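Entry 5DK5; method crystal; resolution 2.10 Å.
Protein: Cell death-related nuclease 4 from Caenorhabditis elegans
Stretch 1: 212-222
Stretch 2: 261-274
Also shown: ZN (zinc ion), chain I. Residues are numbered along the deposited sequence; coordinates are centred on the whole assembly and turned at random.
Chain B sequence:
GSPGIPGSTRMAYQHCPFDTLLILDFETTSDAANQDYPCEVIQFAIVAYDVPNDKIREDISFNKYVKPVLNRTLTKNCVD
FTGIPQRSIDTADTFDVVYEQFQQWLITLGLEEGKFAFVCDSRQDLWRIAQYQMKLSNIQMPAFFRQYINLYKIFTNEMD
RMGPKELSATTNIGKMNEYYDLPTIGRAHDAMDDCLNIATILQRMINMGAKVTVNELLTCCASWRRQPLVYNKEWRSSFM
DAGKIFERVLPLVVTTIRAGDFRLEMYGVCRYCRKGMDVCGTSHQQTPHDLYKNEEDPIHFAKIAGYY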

# COMPACT_ATOMS: atom_id res chain seq x y z
N VAL B 212 -18.77 -1.51 34.98
CA VAL B 212 -17.80 -1.89 33.95
C VAL B 212 -17.11 -3.21 34.27
O VAL B 212 -16.52 -3.37 35.34
CB VAL B 212 -16.73 -0.78 33.77
CG1 VAL B 212 -15.77 -1.14 32.65
CG2 VAL B 212 -17.41 0.56 33.49
N THR B 213 -17.21 -4.15 33.34
CA THR B 213 -16.60 -5.47 33.49
C THR B 213 -16.34 -6.08 32.11
O THR B 213 -16.84 -5.59 31.10
CB THR B 213 -17.50 -6.44 34.29
OG1 THR B 213 -18.18 -5.72 35.33
CG2 THR B 213 -16.68 -7.57 34.90
N VAL B 214 -15.54 -7.15 32.07
CA VAL B 214 -15.38 -7.94 30.86
C VAL B 214 -16.74 -8.40 30.35
O VAL B 214 -17.47 -9.10 31.05
CB VAL B 214 -14.47 -9.18 31.11
CG1 VAL B 214 -14.52 -10.15 29.93
CG2 VAL B 214 -13.04 -8.74 31.40
N ASN B 215 -17.08 -8.00 29.12
CA ASN B 215 -18.37 -8.34 28.52
C ASN B 215 -18.22 -9.07 27.19
O ASN B 215 -19.22 -9.47 26.58
CB ASN B 215 -19.21 -7.08 28.33
CG ASN B 215 -18.47 -5.98 27.58
OD1 ASN B 215 -17.37 -6.19 27.07
ND2 ASN B 215 -19.08 -4.81 27.50
N GLU B 216 -16.98 -9.25 26.74
CA GLU B 216 -16.71 -9.98 25.51
C GLU B 216 -15.52 -10.92 25.68
O GLU B 216 -14.51 -10.57 26.30
CB GLU B 216 -16.45 -9.02 24.34
CG GLU B 216 -17.70 -8.30 23.86
CD GLU B 216 -17.50 -7.58 22.53
OE1 GLU B 216 -16.37 -7.61 22.00
OE2 GLU B 216 -18.48 -6.99 22.03
N LEU B 217 -15.66 -12.13 25.13
CA LEU B 217 -14.62 -13.15 25.18
C LEU B 217 -14.35 -13.67 23.77
O LEU B 217 -15.24 -13.65 22.92
CB LEU B 217 -15.03 -14.31 26.09
CG LEU B 217 -15.57 -13.96 27.48
CD1 LEU B 217 -16.24 -15.18 28.08
CD2 LEU B 217 -14.47 -13.45 28.38
N LEU B 218 -13.13 -14.14 23.54
CA LEU B 218 -12.77 -14.76 22.27
C LEU B 218 -12.67 -16.27 22.43
O LEU B 218 -11.82 -16.77 23.17
CB LEU B 218 -11.45 -14.19 21.74
CG LEU B 218 -11.45 -12.70 21.38
CD1 LEU B 218 -10.13 -12.34 20.70
CD2 LEU B 218 -12.63 -12.32 20.49
N THR B 219 -13.55 -16.98 21.73
CA THR B 219 -13.60 -18.44 21.80
C THR B 219 -13.28 -19.05 20.44
O THR B 219 -13.29 -18.36 19.42
CB THR B 219 -14.99 -18.93 22.25
OG1 THR B 219 -15.99 -18.49 21.32
CG2 THR B 219 -15.32 -18.39 23.64
N CYS B 220 -13.02 -20.36 20.43
CA CYS B 220 -12.53 -21.04 19.24
C CYS B 220 -13.63 -21.52 18.29
O CYS B 220 -13.36 -21.88 17.15
CB CYS B 220 -11.68 -22.25 19.64
SG CYS B 220 -12.56 -23.48 20.64
N CYS B 221 -14.87 -21.54 18.77
CA CYS B 221 -15.97 -22.12 18.00
C CYS B 221 -17.31 -21.46 18.29
O CYS B 221 -17.54 -20.93 19.37
CB CYS B 221 -16.06 -23.62 18.29
SG CYS B 221 -17.36 -24.48 17.37
N ALA B 222 -18.19 -21.51 17.29
CA ALA B 222 -19.55 -20.98 17.42
C ALA B 222 -20.48 -21.72 16.47
O ALA B 222 -20.09 -22.09 15.37
CB ALA B 222 -19.57 -19.49 17.15
ZN ZN I . -11.39 -22.93 22.61
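Stretch 2, residues 261-274: DFRLEMYGVCRYCR

How does stretch 2 run along stretch 1? Both advance in the same general direction, Phe 262 lying near Val 214 (CA to CA 6.8 Å) and Cys 270 near Thr 219 (CA to CA 5.7 Å). Stretch 1 is mostly extended, with a strand at 216-219 and bends at Asn 215 and Cys 220; stretch 2 is mostly loop, with a 3-10 turn at 264-266 and a cis peptide before Gly 268, in a loop that stands clear of stretch 1 at Tyr 267 to Val 269. No direct hydrogen bond joins them; one water accepts from Arg 271 N and donates to Leu 218 O.

What does Phe 262 rest on? Its ring, chi1 t, lies against Val 214, whose CB stands 3.7 Å from the centroid of the Phe 262 ring, almost on its normal, while Thr 213 CG2 lies obliquely, 3.8 Å from Phe 262 CD2. Further along, Leu 217 CD1 reaches Met 266 CE at 3.6 Å, and Arg 271 CG lies 3.9 Å from the same Leu 217 CD1.

What pins the far end? Zinc binds Cys 220 SG at 2.4 Å, Cys 270 SG at 2.3 Å and Cys 273 SG at 2.4 Å, plus one ligand elsewhere in the structure, so the metal ties the two stretches together through their side chains.

How does Tyr 272 fit beside the metal? Its ring covers Cys 221, whose CB lies 3.7 Å from the centroid of the Tyr 272 ring, over one face. Thr 219 CB packs 3.9 Å from Tyr 272 CB.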

# COMPACT_ATOMS: atom_id res chain seq x y z
N ASP B 261 -21.94 -12.64 35.12
CA ASP B 261 -21.55 -14.01 34.79
C ASP B 261 -20.03 -14.19 34.74
O ASP B 261 -19.54 -15.31 34.75
CB ASP B 261 -22.16 -14.43 33.46
CG ASP B 261 -23.67 -14.49 33.50
OD1 ASP B 261 -24.27 -13.87 34.41
OD2 ASP B 261 -24.27 -15.15 32.63
N PHE B 262 -19.30 -13.08 34.66
CA PHE B 262 -17.85 -13.14 34.53
C PHE B 262 -17.15 -13.35 35.87
O PHE B 262 -17.42 -12.64 36.84
CB PHE B 262 -17.31 -11.87 33.88
CG PHE B 262 -15.81 -11.80 33.86
CD1 PHE B 262 -15.09 -12.54 32.94
CD2 PHE B 262 -15.12 -11.01 34.76
CE1 PHE B 262 -13.71 -12.48 32.91
CE2 PHE B 262 -13.74 -10.95 34.74
CZ PHE B 262 -13.03 -11.69 33.82
N ARG B 263 -16.24 -14.32 35.90
CA ARG B 263 -15.39 -14.58 37.06
C ARG B 263 -13.93 -14.40 36.67
O ARG B 263 -13.55 -14.69 35.53
CB ARG B 263 -15.63 -15.99 37.61
CG ARG B 263 -17.09 -16.35 37.81
CD ARG B 263 -17.80 -15.38 38.75
NE ARG B 263 -19.24 -15.61 38.79
CZ ARG B 263 -20.13 -14.74 39.26
NH1 ARG B 263 -19.73 -13.56 39.72
NH2 ARG B 263 -21.42 -15.04 39.25
N LEU B 264 -13.11 -13.92 37.60
CA LEU B 264 -11.69 -13.70 37.32
C LEU B 264 -10.96 -15.00 37.00
O LEU B 264 -9.96 -14.99 36.28
CB LEU B 264 -11.02 -13.01 38.51
CG LEU B 264 -10.96 -11.49 38.41
CD1 LEU B 264 -12.36 -10.90 38.35
CD2 LEU B 264 -10.18 -10.91 39.58
N GLU B 265 -11.47 -16.11 37.52
CA GLU B 265 -10.83 -17.41 37.31
C GLU B 265 -11.05 -17.93 35.89
O GLU B 265 -10.54 -18.99 35.53
CB GLU B 265 -11.35 -18.43 38.32
CG GLU B 265 -12.86 -18.67 38.26
CD GLU B 265 -13.31 -19.85 39.11
OE1 GLU B 265 -12.50 -20.78 39.31
OE2 GLU B 265 -14.47 -19.84 39.57
N MET B 266 -11.82 -17.19 35.10
CA MET B 266 -12.03 -17.55 33.70
C MET B 266 -10.76 -17.28 32.89
O MET B 266 -10.57 -17.85 31.82
CB MET B 266 -13.21 -16.79 33.11
CG MET B 266 -14.57 -17.25 33.63
SD MET B 266 -15.92 -16.12 33.23
CE MET B 266 -15.43 -15.51 31.61
N TYR B 267 -9.91 -16.39 33.40
CA TYR B 267 -8.61 -16.15 32.79
C TYR B 267 -7.68 -17.30 33.18
O TYR B 267 -7.58 -17.59 34.37
CB TYR B 267 -8.03 -14.81 33.26
CG TYR B 267 -6.69 -14.47 32.64
CD1 TYR B 267 -5.52 -15.08 33.09
CD2 TYR B 267 -6.59 -13.55 31.61
CE1 TYR B 267 -4.30 -14.78 32.52
CE2 TYR B 267 -5.37 -13.24 31.04
CZ TYR B 267 -4.23 -13.86 31.50
OH TYR B 267 -3.01 -13.55 30.93
N GLY B 268 -7.00 -17.98 32.24
CA GLY B 268 -7.07 -17.79 30.80
C GLY B 268 -7.52 -19.09 30.15
O GLY B 268 -6.73 -19.78 29.50
N VAL B 269 -8.79 -19.42 30.34
CA VAL B 269 -9.37 -20.64 29.80
C VAL B 269 -10.45 -20.30 28.78
O VAL B 269 -11.33 -19.48 29.05
CB VAL B 269 -9.99 -21.51 30.92
CG1 VAL B 269 -10.62 -22.77 30.34
CG2 VAL B 269 -8.93 -21.87 31.95
N CYS B 270 -10.37 -20.92 27.61
CA CYS B 270 -11.37 -20.70 26.57
C CYS B 270 -12.73 -21.12 27.09
O CYS B 270 -12.90 -22.22 27.61
CB CYS B 270 -11.01 -21.47 25.30
SG CYS B 270 -12.34 -21.46 24.07
N ARG B 271 -13.71 -20.24 26.94
CA ARG B 271 -15.05 -20.49 27.46
C ARG B 271 -15.72 -21.67 26.76
O ARG B 271 -16.53 -22.37 27.36
CB ARG B 271 -15.91 -19.23 27.31
CG ARG B 271 -16.87 -18.99 28.47
CD ARG B 271 -16.12 -18.76 29.76
NE ARG B 271 -16.50 -19.74 30.79
CZ ARG B 271 -15.66 -20.31 31.65
NH1 ARG B 271 -14.36 -20.03 31.63
NH2 ARG B 271 -16.13 -21.18 32.54
N TYR B 272 -15.37 -21.90 25.50
CA TYR B 272 -16.01 -22.95 24.72
C TYR B 272 -15.41 -24.33 25.00
O TYR B 272 -16.08 -25.20 25.56
CB TYR B 272 -15.91 -22.64 23.22
CG TYR B 272 -16.79 -23.53 22.38
CD1 TYR B 272 -16.34 -24.77 21.95
CD2 TYR B 272 -18.07 -23.14 22.02
CE1 TYR B 272 -17.14 -25.60 21.18
CE2 TYR B 272 -18.88 -23.96 21.26
CZ TYR B 272 -18.41 -25.18 20.84
OH TYR B 272 -19.21 -25.99 20.07
N CYS B 273 -14.15 -24.52 24.62
CA CYS B 273 -13.52 -25.84 24.71
C CYS B 273 -12.97 -26.13 26.10
O CYS B 273 -12.53 -27.24 26.38
CB CYS B 273 -12.39 -25.95 23.68
SG CYS B 273 -10.99 -24.86 23.99
N ARG B 274 -12.99 -25.12 26.97
CA ARG B 274 -12.56 -25.27 28.36
C ARG B 274 -11.13 -25.78 28.47
O ARG B 274 -10.80 -26.54 29.39
CB ARG B 274 -13.52 -26.20 29.11
CG ARG B 274 -14.90 -25.61 29.33
CD ARG B 274 -14.87 -24.49 30.36
NE ARG B 274 -16.05 -23.64 30.28
CZ ARG B 274 -17.22 -23.89 30.88
NH1 ARG B 274 -17.38 -24.99 31.60
NH2 ARG B 274 -18.22 -23.04 30.74
O HOH W 1 -12.74 -17.53 25.95